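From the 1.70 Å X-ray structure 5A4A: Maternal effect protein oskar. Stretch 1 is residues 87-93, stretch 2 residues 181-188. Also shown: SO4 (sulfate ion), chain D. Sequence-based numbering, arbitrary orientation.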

# COMPACT_ATOMS: atom_id res chain seq x y z
N SER A 87 -4.02 5.09 -0.25
CA SER A 87 -4.51 5.54 -1.55
C SER A 87 -6.00 5.25 -1.71
O SER A 87 -6.72 6.08 -2.25
CB SER A 87 -3.75 4.91 -2.73
OG SER A 87 -2.42 5.40 -2.80
N VAL A 88 -6.45 4.09 -1.23
CA VAL A 88 -7.86 3.73 -1.39
C VAL A 88 -8.74 4.65 -0.54
O VAL A 88 -9.77 5.14 -1.01
CB VAL A 88 -8.14 2.26 -1.03
CG1 VAL A 88 -9.62 1.93 -1.26
CG2 VAL A 88 -7.29 1.32 -1.88
N ASP A 89 -8.33 4.91 0.70
CA ASP A 89 -9.04 5.86 1.56
C ASP A 89 -9.20 7.21 0.87
O ASP A 89 -10.28 7.80 0.90
CB ASP A 89 -8.31 6.08 2.89
CG ASP A 89 -8.20 4.82 3.73
OD1 ASP A 89 -7.35 3.97 3.40
OD2 ASP A 89 -8.94 4.70 4.72
N ILE A 90 -8.12 7.68 0.26
CA ILE A 90 -8.15 8.98 -0.40
C ILE A 90 -9.05 8.94 -1.62
O ILE A 90 -9.87 9.84 -1.81
CB ILE A 90 -6.73 9.47 -0.75
CG1 ILE A 90 -6.01 9.84 0.55
CG2 ILE A 90 -6.78 10.66 -1.70
CD1 ILE A 90 -4.61 10.37 0.38
N MET A 91 -8.92 7.90 -2.44
CA MET A 91 -9.79 7.75 -3.61
C MET A 91 -11.28 7.63 -3.27
O MET A 91 -12.14 8.07 -4.04
CB MET A 91 -9.34 6.58 -4.49
CG MET A 91 -7.92 6.74 -5.00
SD MET A 91 -7.24 5.28 -5.80
CE MET A 91 -8.20 5.33 -7.31
N ARG A 92 -11.60 7.01 -2.12
CA ARG A 92 -12.99 6.85 -1.69
C ARG A 92 -13.52 8.12 -1.04
O ARG A 92 -14.69 8.20 -0.68
CB ARG A 92 -13.14 5.69 -0.70
CG ARG A 92 -13.01 4.32 -1.33
CD ARG A 92 -13.22 3.19 -0.32
NE ARG A 92 -12.97 1.89 -0.95
CZ ARG A 92 -12.99 0.72 -0.32
NH1 ARG A 92 -13.25 0.65 0.98
NH2 ARG A 92 -12.74 -0.39 -1.01
N GLY A 93 -12.64 9.10 -0.87
CA GLY A 93 -13.03 10.39 -0.33
C GLY A 93 -13.23 10.39 1.18
O GLY A 93 -14.00 11.19 1.70
N THR A 181 -10.61 -4.71 -8.92
CA THR A 181 -11.66 -5.57 -8.35
C THR A 181 -12.24 -5.08 -7.03
O THR A 181 -13.41 -5.34 -6.73
CB THR A 181 -11.14 -7.01 -8.14
OG1 THR A 181 -9.98 -6.98 -7.30
CG2 THR A 181 -10.78 -7.65 -9.48
N GLY A 182 -11.44 -4.38 -6.23
CA GLY A 182 -11.85 -4.00 -4.89
C GLY A 182 -12.32 -2.57 -4.74
O GLY A 182 -12.61 -2.13 -3.62
N SER A 183 -12.43 -1.85 -5.84
CA SER A 183 -12.84 -0.45 -5.80
C SER A 183 -13.43 0.02 -7.14
O SER A 183 -13.04 -0.46 -8.19
CB SER A 183 -11.66 0.44 -5.41
OG SER A 183 -11.99 1.82 -5.49
N LYS A 184 -14.36 0.97 -7.09
CA LYS A 184 -14.99 1.48 -8.30
C LYS A 184 -14.24 2.66 -8.94
O LYS A 184 -14.54 3.03 -10.07
CB LYS A 184 -16.44 1.89 -8.03
CG LYS A 184 -16.58 3.12 -7.15
CD LYS A 184 -18.04 3.50 -6.97
CE LYS A 184 -18.19 4.77 -6.16
NZ LYS A 184 -17.76 4.57 -4.75
N GLU A 185 -13.27 3.24 -8.23
CA GLU A 185 -12.50 4.34 -8.80
C GLU A 185 -11.47 3.80 -9.78
O GLU A 185 -10.90 2.74 -9.56
CB GLU A 185 -11.76 5.14 -7.71
CG GLU A 185 -12.63 6.11 -6.94
CD GLU A 185 -13.54 5.44 -5.95
OE1 GLU A 185 -13.10 4.48 -5.29
OE2 GLU A 185 -14.70 5.88 -5.84
N PRO A 186 -11.20 4.55 -10.85
CA PRO A 186 -10.23 4.11 -11.85
C PRO A 186 -8.80 4.34 -11.38
O PRO A 186 -8.51 5.33 -10.70
CB PRO A 186 -10.53 5.01 -13.05
CG PRO A 186 -11.12 6.26 -12.43
CD PRO A 186 -11.89 5.80 -11.23
N TYR A 187 -7.92 3.41 -11.75
CA TYR A 187 -6.53 3.45 -11.31
C TYR A 187 -5.64 3.69 -12.51
O TYR A 187 -5.84 3.08 -13.56
CB TYR A 187 -6.15 2.10 -10.69
CG TYR A 187 -6.57 1.94 -9.25
CD1 TYR A 187 -7.90 1.99 -8.88
CD2 TYR A 187 -5.61 1.76 -8.26
CE1 TYR A 187 -8.27 1.86 -7.55
CE2 TYR A 187 -5.97 1.63 -6.93
CZ TYR A 187 -7.30 1.68 -6.58
OH TYR A 187 -7.64 1.54 -5.25
N LEU A 188 -4.67 4.60 -12.38
CA LEU A 188 -3.65 4.77 -13.41
C LEU A 188 -2.35 4.15 -12.88
O LEU A 188 -1.72 4.69 -11.96
CB LEU A 188 -3.42 6.26 -13.73
CG LEU A 188 -2.60 6.50 -15.01
CD1 LEU A 188 -3.41 6.02 -16.22
CD2 LEU A 188 -2.21 7.96 -15.17
S SO4 D . -15.08 2.08 -3.58
O1 SO4 D . -15.25 3.51 -3.85
O2 SO4 D . -15.78 1.28 -4.59
O3 SO4 D . -13.65 1.76 -3.57
O4 SO4 D . -15.63 1.77 -2.27

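This is a small, mixed contact in which the end of a helix packs Met91 against the ring of Tyr187, while Arg92 reaches a backbone carbonyl and a sulfate ion links the two stretches at the exposed side. The two stretches bury 339 Å² between them, both sides summed. They belong to one chain but lie at least 90 residues apart in sequence where they touch.

Met91 is the centre of the apolar part. Its CA-to-CB bond points toward the second stretch, and 99 Å² of the residue is covered there. The side chain, with chi angles m, t and p, lays its end over one face of the Tyr187 ring. Met91 CE sits 3.8 Å from the centroid of the Tyr187 ring, 24° off the normal, a CH-pi contact. Met91 SD is 4.1 Å from the same centroid at 26°, so the sulfur also lies over the face. The methyl is enclosed further by the backbone and by Glu185: Met91 CE is 3.4 Å from Pro186 O and 3.6 Å from Glu185 CB. Glu185 CG in turn packs against the helix backbone, 3.5 Å from Met91 O.

Tyr187 leaves its backbone sideways to the helix, but the end of its side chain comes nearer. Its OH lies 3.4 Å from Val88 CG2. Val88 and Met91 are three residues apart, close to one helical turn, so one side of the helix can meet both the hydroxyl end and the face of the ring.

Arg92 is exposed and extended, with chi1 m and chi2 and chi3 both t. This carries its guanidinium to Gly182, where Arg92 NH2 donates a weak hydrogen bond to Gly182 O at 3.1 Å. The angle at the hydrogen is 128°, well short of linear. It is the only direct hydrogen bond between the stretches.

The sulfate, probably from the crystallisation liquor, adds an indirect link. Its O3 accepts hydrogen bonds from Arg92 NE at 2.7 Å and from Ser183 OG at 2.5 Å, one from each stretch. Lys184 binds it twice, through N to O2 at 2.9 Å and through NZ to O1 at 2.9 Å. Lys184 NZ also forms a salt bridge with Glu185 OE2 at 3.5 Å, and the hydrogen bond within it is weak.

Gly93 follows the helix with positive phi, and its N bonds to Ile90 O at 3.0 Å as part of a Schellman motif. It makes no contact with the second stretch.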